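Local coordinates for protein Bd3460 (Bdellovibrio bacteriovorus, PDB 5CEC) that binds the predatory endopeptidase Bd3459 through a stack of ankyrin repeats and, as its immunity protein, probably shields the predator from its own enzyme, at residues B[28-34]-B[54-60]; B[74-80]-B[110-115]; B[168-173]-B[198-204]. All coordinates share one frame; numbering follows the deposited sequence.

Contact 1 (B[28-34]-B[54-60])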
loop_
_atom_site.group_PDB
_atom_site.type_symbol
_atom_site.label_atom_id
_atom_site.label_comp_id
_atom_site.label_asym_id
_atom_site.label_seq_id
_atom_site.Cartn_x
_atom_site.Cartn_y
_atom_site.Cartn_z
ATOM N N LYS B 28 -5.986 19.761 26.112
ATOM C CA LYS B 28 -6.968 18.800 25.521
ATOM C C LYS B 28 -6.525 18.342 24.134
ATOM O O LYS B 28 -6.067 19.147 23.318
ATOM C CB LYS B 28 -8.365 19.425 25.433
ATOM C CG LYS B 28 -8.449 20.708 24.601
ATOM C CD LYS B 28 -9.824 21.375 24.661
ATOM C CE LYS B 28 -10.084 22.112 25.973
ATOM N NZ LYS B 28 -10.497 21.242 27.119
ATOM N N SER B 29 -6.651 17.044 23.877
ATOM C CA SER B 29 -6.392 16.503 22.540
ATOM C C SER B 29 -7.501 16.920 21.569
ATOM O O SER B 29 -8.606 17.275 21.978
ATOM C CB SER B 29 -6.300 14.985 22.571
ATOM O OG SER B 29 -7.495 14.423 23.053
ATOM N N SER B 30 -7.166 16.903 20.287
ATOM C CA SER B 30 -8.103 17.138 19.199
ATOM C C SER B 30 -8.264 15.834 18.430
ATOM O O SER B 30 -7.299 15.320 17.852
ATOM C CB SER B 30 -7.576 18.215 18.258
ATOM O OG SER B 30 -8.343 18.235 17.060
ATOM N N LYS B 31 -9.484 15.305 18.412
ATOM C CA LYS B 31 -9.771 14.103 17.630
ATOM C C LYS B 31 -9.555 14.362 16.139
ATOM O O LYS B 31 -9.012 13.519 15.438
ATOM C CB LYS B 31 -11.188 13.602 17.898
ATOM C CG LYS B 31 -11.491 12.234 17.302
ATOM C CD LYS B 31 -12.835 11.717 17.798
ATOM C CE LYS B 31 -13.259 10.458 17.060
ATOM N NZ LYS B 31 -14.656 10.062 17.387
ATOM N N ALA B 32 -9.952 15.546 15.665
ATOM C CA ALA B 32 -9.785 15.901 14.253
ATOM C C ALA B 32 -8.315 15.975 13.832
ATOM O O ALA B 32 -7.956 15.488 12.762
ATOM C CB ALA B 32 -10.484 17.216 13.956
ATOM N N LEU B 33 -7.479 16.599 14.665
ATOM C CA LEU B 33 -6.050 16.656 14.399
ATOM C C LEU B 33 -5.434 15.249 14.346
ATOM O O LEU B 33 -4.650 14.924 13.421
ATOM C CB LEU B 33 -5.306 17.459 15.457
ATOM C CG LEU B 33 -3.770 17.466 15.395
ATOM C CD1 LEU B 33 -3.219 17.886 14.042
ATOM C CD2 LEU B 33 -3.186 18.367 16.466
ATOM N N ASN B 34 -5.745 14.436 15.354
ATOM C CA ASN B 34 -5.206 13.062 15.420
ATOM C C ASN B 34 -5.588 12.221 14.207
ATOM O O ASN B 34 -4.746 11.523 13.648
ATOM C CB ASN B 34 -5.596 12.367 16.728
ATOM C CG ASN B 34 -4.946 13.007 17.938
ATOM O OD1 ASN B 34 -4.003 13.804 17.812
ATOM N ND2 ASN B 34 -5.460 12.699 19.108
ATOM N N ILE B 54 -4.390 24.018 20.315
ATOM C CA ILE B 54 -4.147 22.631 20.659
ATOM C C ILE B 54 -2.756 22.436 21.235
ATOM O O ILE B 54 -1.747 22.836 20.643
ATOM C CB ILE B 54 -4.312 21.727 19.425
ATOM C CG1 ILE B 54 -5.709 21.917 18.823
ATOM C CG2 ILE B 54 -4.102 20.259 19.809
ATOM C CD1 ILE B 54 -5.906 21.311 17.452
ATOM N N ASP B 55 -2.731 21.790 22.388
ATOM C CA ASP B 55 -1.511 21.326 23.011
ATOM C C ASP B 55 -1.102 20.073 22.296
ATOM O O ASP B 55 -1.729 19.042 22.443
ATOM C CB ASP B 55 -1.785 21.062 24.495
ATOM C CG ASP B 55 -0.598 20.480 25.232
ATOM O OD1 ASP B 55 0.503 20.273 24.650
ATOM O OD2 ASP B 55 -0.800 20.230 26.433
ATOM N N LEU B 56 -0.014 20.156 21.538
ATOM C CA LEU B 56 0.416 19.034 20.714
ATOM C C LEU B 56 0.942 17.877 21.529
ATOM O O LEU B 56 1.122 16.808 20.966
ATOM C CB LEU B 56 1.481 19.476 19.701
ATOM C CG LEU B 56 1.022 20.500 18.659
ATOM C CD1 LEU B 56 2.192 20.963 17.802
ATOM C CD2 LEU B 56 -0.088 19.977 17.766
ATOM N N ASN B 57 1.228 18.084 22.824
ATOM C CA ASN B 57 1.635 16.989 23.694
ATOM C C ASN B 57 0.471 16.370 24.459
ATOM O O ASN B 57 0.686 15.418 25.202
ATOM C CB ASN B 57 2.726 17.470 24.660
ATOM C CG ASN B 57 4.036 17.754 23.964
ATOM O OD1 ASN B 57 4.384 17.116 22.954
ATOM N ND2 ASN B 57 4.782 18.720 24.490
ATOM N N ALA B 58 -0.741 16.932 24.337
ATOM C CA ALA B 58 -1.897 16.317 24.995
ATOM C C ALA B 58 -2.227 14.945 24.393
ATOM O O ALA B 58 -2.145 14.730 23.170
ATOM C CB ALA B 58 -3.108 17.239 24.953
ATOM N N GLN B 59 -2.572 14.014 25.274
ATOM C CA GLN B 59 -2.848 12.648 24.879
ATOM C C GLN B 59 -4.335 12.340 24.986
ATOM O O GLN B 59 -5.029 12.827 25.893
ATOM C CB GLN B 59 -2.023 11.703 25.739
ATOM C CG GLN B 59 -0.546 11.746 25.394
ATOM C CD GLN B 59 0.325 11.087 26.440
ATOM O OE1 GLN B 59 0.674 11.692 27.465
ATOM N NE2 GLN B 59 0.659 9.828 26.207
ATOM N N ASP B 60 -4.807 11.490 24.075
ATOM C CA ASP B 60 -6.197 11.126 24.025
ATOM C C ASP B 60 -6.495 9.955 24.962
ATOM O O ASP B 60 -5.642 9.562 25.772
ATOM C CB ASP B 60 -6.635 10.895 22.577
ATOM C CG ASP B 60 -6.190 9.579 21.988
ATOM O OD1 ASP B 60 -5.540 8.777 22.657
ATOM O OD2 ASP B 60 -6.546 9.358 20.815
HETATM O O HOH W 1 -3.691 20.213 27.524
HETATM O O HOH W 2 -3.809 13.518 21.262
HETATM O O HOH W 3 -8.149 11.167 19.304
#
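Ile54, Leu56 and Ala58 of the loop 54-60 pack their aliphatic ends against the first modelled residues of the chain and the opening turn of helix 31-39. The apolar part centres on Leu33, whose CD2 meets Leu56 CD2 at 3.7 Å, the two side chains crossing at about a right angle, and also reaches Ile54 CG2 on a slanting approach. Leu33 carries CG on the side away from its backbone N (chi1 173°), which turns the side chain toward the loop and sets this one methyl between its two neighbours. The other arm of Ile54 ends in CD1, which lies against Ser30 CB at 3.6 Å. Ala58, with nothing beyond CB, is small enough to sit directly on the Lys28-Ser29 peptide, its CB 3.7 Å from Ser29 N.

Polar contact across the segments runs through water. The amide of Asn34 and the carboxylate of Asp60 have their planes nearly perpendicular and do not bond directly; instead one water accepts from Asn34 ND2 while donating to Asp60 OD2. A second water accepts from the same ND2 and lies 2.8 Å from Ala58 O. A third joins Lys28 N to Asp55 OD2.

Each segment also braces itself. Ser30 is the N-cap of the helix, its OG accepting an almost straight bond from Leu33 N (3.0 Å, 169°). Asp55 opens a type I beta turn ending at Ala58, and its OD1 takes Asn57 N in an Asx turn, both suited to a short polar side chain. Asp60 OD1 is held by Thr62 N and Met64 N.

This is the N-terminal edge of the ankyrin array: Leu33 continues inward onto Val45 and Val49 of helix 42-49 and onto Pro66, while Asn34 rests on Pro66 and Asn69 of helix 66-72.

Contact 2 (B[74-80]-B[110-115]). With SO4 (sulfate ion), chain H.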
loop_
_atom_site.group_PDB
_atom_site.type_symbol
_atom_site.label_atom_id
_atom_site.label_comp_id
_atom_site.label_asym_id
_atom_site.label_seq_id
_atom_site.Cartn_x
_atom_site.Cartn_y
_atom_site.Cartn_z
ATOM N N GLY B 74 2.817 6.529 8.730
ATOM C CA GLY B 74 3.918 6.688 7.791
ATOM C C GLY B 74 3.936 8.022 7.070
ATOM O O GLY B 74 4.339 8.101 5.905
ATOM N N ASN B 75 3.533 9.075 7.776
ATOM C CA ASN B 75 3.286 10.371 7.168
ATOM C C ASN B 75 4.462 11.281 7.494
ATOM O O ASN B 75 4.440 12.048 8.448
ATOM C CB ASN B 75 1.943 10.897 7.635
ATOM C CG ASN B 75 0.809 9.968 7.235
ATOM O OD1 ASN B 75 0.781 9.470 6.107
ATOM N ND2 ASN B 75 -0.129 9.747 8.129
ATOM N N LEU B 76 5.492 11.174 6.665
ATOM C CA LEU B 76 6.743 11.870 6.883
ATOM C C LEU B 76 6.639 13.393 6.884
ATOM O O LEU B 76 7.191 14.053 7.774
ATOM C CB LEU B 76 7.767 11.412 5.862
ATOM C CG LEU B 76 9.164 11.980 5.989
ATOM C CD1 LEU B 76 9.781 11.676 7.343
ATOM C CD2 LEU B 76 10.002 11.389 4.873
ATOM N N ASP B 77 5.928 13.961 5.913
ATOM C CA ASP B 77 5.743 15.422 5.900
ATOM C C ASP B 77 5.053 15.912 7.164
ATOM O O ASP B 77 5.432 16.938 7.726
ATOM C CB ASP B 77 4.985 15.871 4.642
ATOM C CG ASP B 77 5.874 15.887 3.401
ATOM O OD1 ASP B 77 7.075 15.567 3.516
ATOM O OD2 ASP B 77 5.379 16.229 2.306
ATOM N N ILE B 78 4.062 15.172 7.648
ATOM C CA ILE B 78 3.365 15.569 8.871
ATOM C C ILE B 78 4.294 15.420 10.079
ATOM O O ILE B 78 4.350 16.309 10.931
ATOM C CB ILE B 78 2.056 14.805 9.061
ATOM C CG1 ILE B 78 1.066 15.163 7.945
ATOM C CG2 ILE B 78 1.471 15.092 10.439
ATOM C CD1 ILE B 78 -0.194 14.313 7.930
ATOM N N VAL B 79 5.079 14.352 10.131
ATOM C CA VAL B 79 6.058 14.195 11.209
ATOM C C VAL B 79 7.032 15.371 11.186
ATOM O O VAL B 79 7.310 15.939 12.219
ATOM C CB VAL B 79 6.799 12.851 11.104
ATOM C CG1 VAL B 79 8.031 12.780 12.000
ATOM C CG2 VAL B 79 5.847 11.746 11.475
ATOM N N LYS B 80 7.529 15.742 10.008
ATOM C CA LYS B 80 8.480 16.847 9.927
ATOM C C LYS B 80 7.861 18.152 10.424
ATOM O O LYS B 80 8.516 18.935 11.138
ATOM C CB LYS B 80 8.984 17.016 8.493
ATOM C CG LYS B 80 9.948 15.951 8.015
ATOM C CD LYS B 80 10.336 16.187 6.554
ATOM C CE LYS B 80 11.518 15.336 6.115
ATOM N NZ LYS B 80 12.014 15.752 4.762
ATOM N N ASP B 110 11.135 5.265 6.808
ATOM C CA ASP B 110 11.492 6.665 6.531
ATOM C C ASP B 110 11.215 7.587 7.731
ATOM O O ASP B 110 12.039 8.447 8.099
ATOM C CB ASP B 110 10.782 7.184 5.264
ATOM C CG ASP B 110 9.184 7.026 5.296
ATOM O OD1 ASP B 110 8.556 6.240 6.125
ATOM O OD2 ASP B 110 8.560 7.723 4.453
ATOM N N VAL B 111 10.059 7.390 8.348
ATOM C CA VAL B 111 9.693 8.135 9.530
ATOM C C VAL B 111 10.639 7.784 10.676
ATOM O O VAL B 111 11.114 8.665 11.418
ATOM C CB VAL B 111 8.223 7.897 9.926
ATOM C CG1 VAL B 111 7.952 8.479 11.301
ATOM C CG2 VAL B 111 7.276 8.510 8.902
ATOM N N ALA B 112 10.929 6.505 10.826
ATOM C CA ALA B 112 11.816 6.073 11.911
ATOM C C ALA B 112 13.172 6.790 11.758
ATOM O O ALA B 112 13.723 7.298 12.757
ATOM C CB ALA B 112 12.023 4.562 11.889
ATOM N N GLU B 113 13.721 6.819 10.537
ATOM C CA GLU B 113 14.983 7.512 10.319
ATOM C C GLU B 113 14.916 8.970 10.690
ATOM O O GLU B 113 15.853 9.481 11.312
ATOM C CB GLU B 113 15.499 7.349 8.886
ATOM C CG GLU B 113 15.940 5.928 8.574
ATOM C CD GLU B 113 17.152 5.542 9.378
ATOM O OE1 GLU B 113 18.241 6.090 9.121
ATOM O OE2 GLU B 113 16.988 4.757 10.322
ATOM N N GLU B 114 13.823 9.626 10.310
ATOM C CA GLU B 114 13.609 11.028 10.636
ATOM C C GLU B 114 13.607 11.221 12.139
ATOM O O GLU B 114 14.211 12.158 12.638
ATOM C CB GLU B 114 12.298 11.521 10.017
ATOM C CG GLU B 114 12.035 13.013 10.169
ATOM C CD GLU B 114 12.910 13.902 9.297
ATOM O OE1 GLU B 114 13.517 13.419 8.316
ATOM O OE2 GLU B 114 12.973 15.106 9.610
ATOM N N LEU B 115 12.883 10.371 12.860
ATOM C CA LEU B 115 12.757 10.489 14.314
ATOM C C LEU B 115 14.084 10.252 15.016
ATOM O O LEU B 115 14.465 11.000 15.939
ATOM C CB LEU B 115 11.668 9.569 14.864
ATOM C CG LEU B 115 10.242 10.007 14.525
ATOM C CD1 LEU B 115 9.290 8.881 14.847
ATOM C CD2 LEU B 115 9.814 11.256 15.270
HETATM S S SO4 H . 4.943 11.376 3.033
HETATM O O1 SO4 H . 6.278 11.481 2.370
HETATM O O2 SO4 H . 4.914 10.231 3.984
HETATM O O3 SO4 H . 4.659 12.626 3.745
HETATM O O4 SO4 H . 3.953 11.192 1.929
#
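Val111 fills the hollow where the chain turns into helix 76-84: its CG2 lies 3.8 Å from Gly74 C and close to Leu76 N. Gly74 closes the preceding helix in a Schellman motif with positive phi, a conformation that suits glycine. The other branch of Val111, CG1, bears on Val79 CG2 (3.9 Å). Val79 in turn pushes CG1 against Leu115 CD2 at about a right angle, so its two methyls divide between two residues of helix 109-117.

Toward the surface, Leu76 projects across the gap, with CG anti to the backbone N (chi1 -177°). One methyl, CD1, lodges against Glu114 CB at 3.7 Å, and CD2 comes near Asp110 OD2. Glu114 bends at chi2 (72°), bringing its carboxylate over the extended chain of Lys80; Glu114 OE2 is 3.5 Å from Lys80 CG. Lys80 NZ and Glu114 OE1 remain 4.5 Å apart, beyond a salt bridge.

At the N-terminal end of helix 76-84, Leu76 N and Asp77 N bind a sulfate, probably from the crystallisation liquor, which Lys154 of Bd3459 also holds.

The axes of segments 76-80 and 110-115 approach to 9.9 Å and diverge by 17°, consistent with the second helices of two neighbouring predicted ankyrin repeats. Helices 66-72 and 99-105 back them through Ala70, Ala71 and Ala103, with helices 42-49 and 143-152 next in the row.

Contact 3 (B[168-173]-B[198-204])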
loop_
_atom_site.group_PDB
_atom_site.type_symbol
_atom_site.label_atom_id
_atom_site.label_comp_id
_atom_site.label_asym_id
_atom_site.label_seq_id
_atom_site.Cartn_x
_atom_site.Cartn_y
_atom_site.Cartn_z
ATOM N N LEU B 168 19.305 -12.029 17.589
ATOM C CA LEU B 168 19.829 -13.292 17.063
ATOM C C LEU B 168 18.801 -14.413 17.134
ATOM O O LEU B 168 18.747 -15.249 16.241
ATOM C CB LEU B 168 21.121 -13.675 17.791
ATOM C CG LEU B 168 21.913 -14.806 17.126
ATOM C CD1 LEU B 168 22.546 -14.343 15.819
ATOM C CD2 LEU B 168 23.021 -15.274 18.040
ATOM N N PHE B 169 18.018 -14.439 18.204
ATOM C CA PHE B 169 16.980 -15.466 18.374
ATOM C C PHE B 169 15.849 -15.281 17.366
ATOM O O PHE B 169 15.334 -16.255 16.796
ATOM C CB PHE B 169 16.394 -15.388 19.795
ATOM C CG PHE B 169 17.295 -15.922 20.857
ATOM C CD1 PHE B 169 18.441 -15.248 21.267
ATOM C CD2 PHE B 169 16.992 -17.112 21.474
ATOM C CE1 PHE B 169 19.232 -15.770 22.256
ATOM C CE2 PHE B 169 17.781 -17.640 22.462
ATOM C CZ PHE B 169 18.902 -16.963 22.873
ATOM N N ALA B 170 15.414 -14.035 17.163
ATOM C CA ALA B 170 14.331 -13.784 16.215
ATOM C C ALA B 170 14.707 -14.175 14.798
ATOM O O ALA B 170 13.934 -14.797 14.087
ATOM C CB ALA B 170 13.931 -12.319 16.267
ATOM N N VAL B 171 15.912 -13.789 14.391
ATOM C CA VAL B 171 16.422 -14.134 13.079
ATOM C C VAL B 171 16.742 -15.610 12.980
ATOM O O VAL B 171 16.571 -16.219 11.911
ATOM C CB VAL B 171 17.614 -13.240 12.706
ATOM C CG1 VAL B 171 18.366 -13.731 11.504
ATOM C CG2 VAL B 171 17.157 -11.791 12.600
ATOM N N ALA B 172 17.183 -16.216 14.067
ATOM C CA ALA B 172 17.377 -17.675 14.073
ATOM C C ALA B 172 16.077 -18.370 13.702
ATOM O O ALA B 172 16.089 -19.344 12.947
ATOM C CB ALA B 172 17.868 -18.140 15.437
ATOM N N ARG B 173 14.944 -17.917 14.267
ATOM C CA ARG B 173 13.663 -18.556 13.897
ATOM C C ARG B 173 13.219 -18.223 12.478
ATOM O O ARG B 173 12.853 -19.127 11.708
ATOM C CB ARG B 173 12.566 -18.105 14.832
ATOM C CG ARG B 173 12.695 -18.596 16.237
ATOM C CD ARG B 173 11.381 -18.454 16.979
ATOM N NE ARG B 173 11.490 -18.860 18.373
ATOM C CZ ARG B 173 11.914 -18.096 19.372
ATOM N NH1 ARG B 173 12.313 -16.843 19.163
ATOM N NH2 ARG B 173 11.965 -18.625 20.574
ATOM N N GLN B 198 17.353 -21.869 26.322
ATOM C CA GLN B 198 17.648 -22.142 24.924
ATOM C C GLN B 198 18.639 -21.133 24.337
ATOM O O GLN B 198 18.583 -19.942 24.623
ATOM C CB GLN B 198 16.374 -22.054 24.072
ATOM C CG GLN B 198 15.232 -22.980 24.455
ATOM C CD GLN B 198 14.003 -22.669 23.605
ATOM O OE1 GLN B 198 13.452 -21.575 23.678
ATOM N NE2 GLN B 198 13.589 -23.624 22.777
ATOM N N THR B 199 19.532 -21.620 23.488
ATOM C CA THR B 199 20.367 -20.762 22.654
ATOM C C THR B 199 19.635 -20.381 21.374
ATOM O O THR B 199 18.574 -20.925 21.065
ATOM C CB THR B 199 21.647 -21.490 22.260
ATOM O OG1 THR B 199 21.296 -22.661 21.519
ATOM C CG2 THR B 199 22.484 -21.884 23.496
ATOM N N ALA B 200 20.221 -19.488 20.589
ATOM C CA ALA B 200 19.682 -19.153 19.278
ATOM C C ALA B 200 19.649 -20.377 18.363
ATOM O O ALA B 200 18.698 -20.574 17.631
ATOM C CB ALA B 200 20.463 -18.015 18.643
ATOM N N LEU B 201 20.690 -21.196 18.394
ATOM C CA LEU B 201 20.695 -22.435 17.624
ATOM C C LEU B 201 19.510 -23.327 18.037
ATOM O O LEU B 201 18.824 -23.881 17.176
ATOM C CB LEU B 201 22.020 -23.179 17.846
ATOM C CG LEU B 201 22.126 -24.567 17.201
ATOM C CD1 LEU B 201 21.815 -24.505 15.712
ATOM C CD2 LEU B 201 23.511 -25.132 17.433
ATOM N N ASP B 202 19.267 -23.453 19.347
ATOM C CA ASP B 202 18.156 -24.262 19.838
ATOM C C ASP B 202 16.840 -23.764 19.195
ATOM O O ASP B 202 16.004 -24.568 18.768
ATOM C CB ASP B 202 18.014 -24.183 21.358
ATOM C CG ASP B 202 19.076 -24.950 22.101
ATOM O OD1 ASP B 202 19.659 -25.919 21.563
ATOM O OD2 ASP B 202 19.283 -24.596 23.272
ATOM N N VAL B 203 16.627 -22.455 19.158
ATOM C CA VAL B 203 15.341 -21.960 18.655
ATOM C C VAL B 203 15.243 -22.065 17.141
ATOM O O VAL B 203 14.157 -22.218 16.598
ATOM C CB VAL B 203 14.948 -20.555 19.192
ATOM C CG1 VAL B 203 15.026 -20.528 20.705
ATOM C CG2 VAL B 203 15.755 -19.436 18.573
ATOM N N ALA B 204 16.378 -21.956 16.434
ATOM C CA ALA B 204 16.373 -22.241 15.003
ATOM C C ALA B 204 15.897 -23.660 14.697
ATOM O O ALA B 204 15.080 -23.862 13.823
ATOM C CB ALA B 204 17.737 -22.025 14.404
HETATM O O HOH W 4 11.705 -21.760 18.045
HETATM O O HOH W 5 11.298 -21.010 22.188
#
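The segments 168-173 and 200-204 of helices 167-174 and 200-206 run in nearly the same direction, 26° apart with axes 8.0 Å from each other, as side-by-side helices of an ankyrin array. Phe169 faces Ala200 across the gap, and Arg173 faces Ala204 one turn later.

Alanine suits so close an approach. Ala172 CB touches Ala200 O at 3.4 Å and also meets the methyls of Ala200 and Ala204, while Ala204 CA makes a CA-H...O contact with Ala172 O. Larger side chains work around this small-residue seam. Ala200 CB sits over the face of the Phe169 ring in a CH-pi contact, 4.3 Å from the centroid and only 8° off its normal, and also meets Leu168 CD2. The ring's edge points at the loop before the helix, where Gln198 O lies in the ring plane, 3.3 Å from Phe169 CE2; a flat aromatic can thus serve backbone and methyl together.

Val203 points toward the partner helix. Its CG2 stands between its own backbone N and carbonyl carbon, directed at Phe169 O, and its two methyls both approach Phe169 CD2. The guanidinium of Arg173 lies alongside, NH2 near Val203 CG1 and Val203 CB over one face. The long arginine chain can do this while NH1 forms a salt bridge with Glu165.

The start of helix 200-206 is fixed by a capping box, in which Thr199 OG1 accepts from Asp202 N and Asp202 OD2 accepts from Thr199 N. Beyond the seam, Arg173 O accepts from Asn411 ND2 of the Bd3459 chain, placing this end of the contact at the interface with the endopeptidase. Two waters complete the link: one joins Arg173 NE to Val203 O, and the other, in the guanidinium plane, accepts from Arg173 NH2 and donates to Gln198 OE1 at 2.7 Å.

How the contacts relate
The three contacts follow one another along the chain and along the ankyrin array, each closing before the next opens. Contact 1 lies at the N-terminal edge, where the opening of helix 31-39 meets the loop before helix 66-72. Contact 2, centred about 19 Å away, joins helices 76-84 and 109-117. Contact 3, with its centre about 32 Å from that of contact 2 and 42 Å from that of contact 1, joins helices 167-174 and 200-206. None touches another; helices 42-49 and 66-72 border both contacts 1 and 2. The Bd3459 chain reaches contacts 2 and 3, consistent with an elongated binding surface spanning several repeats.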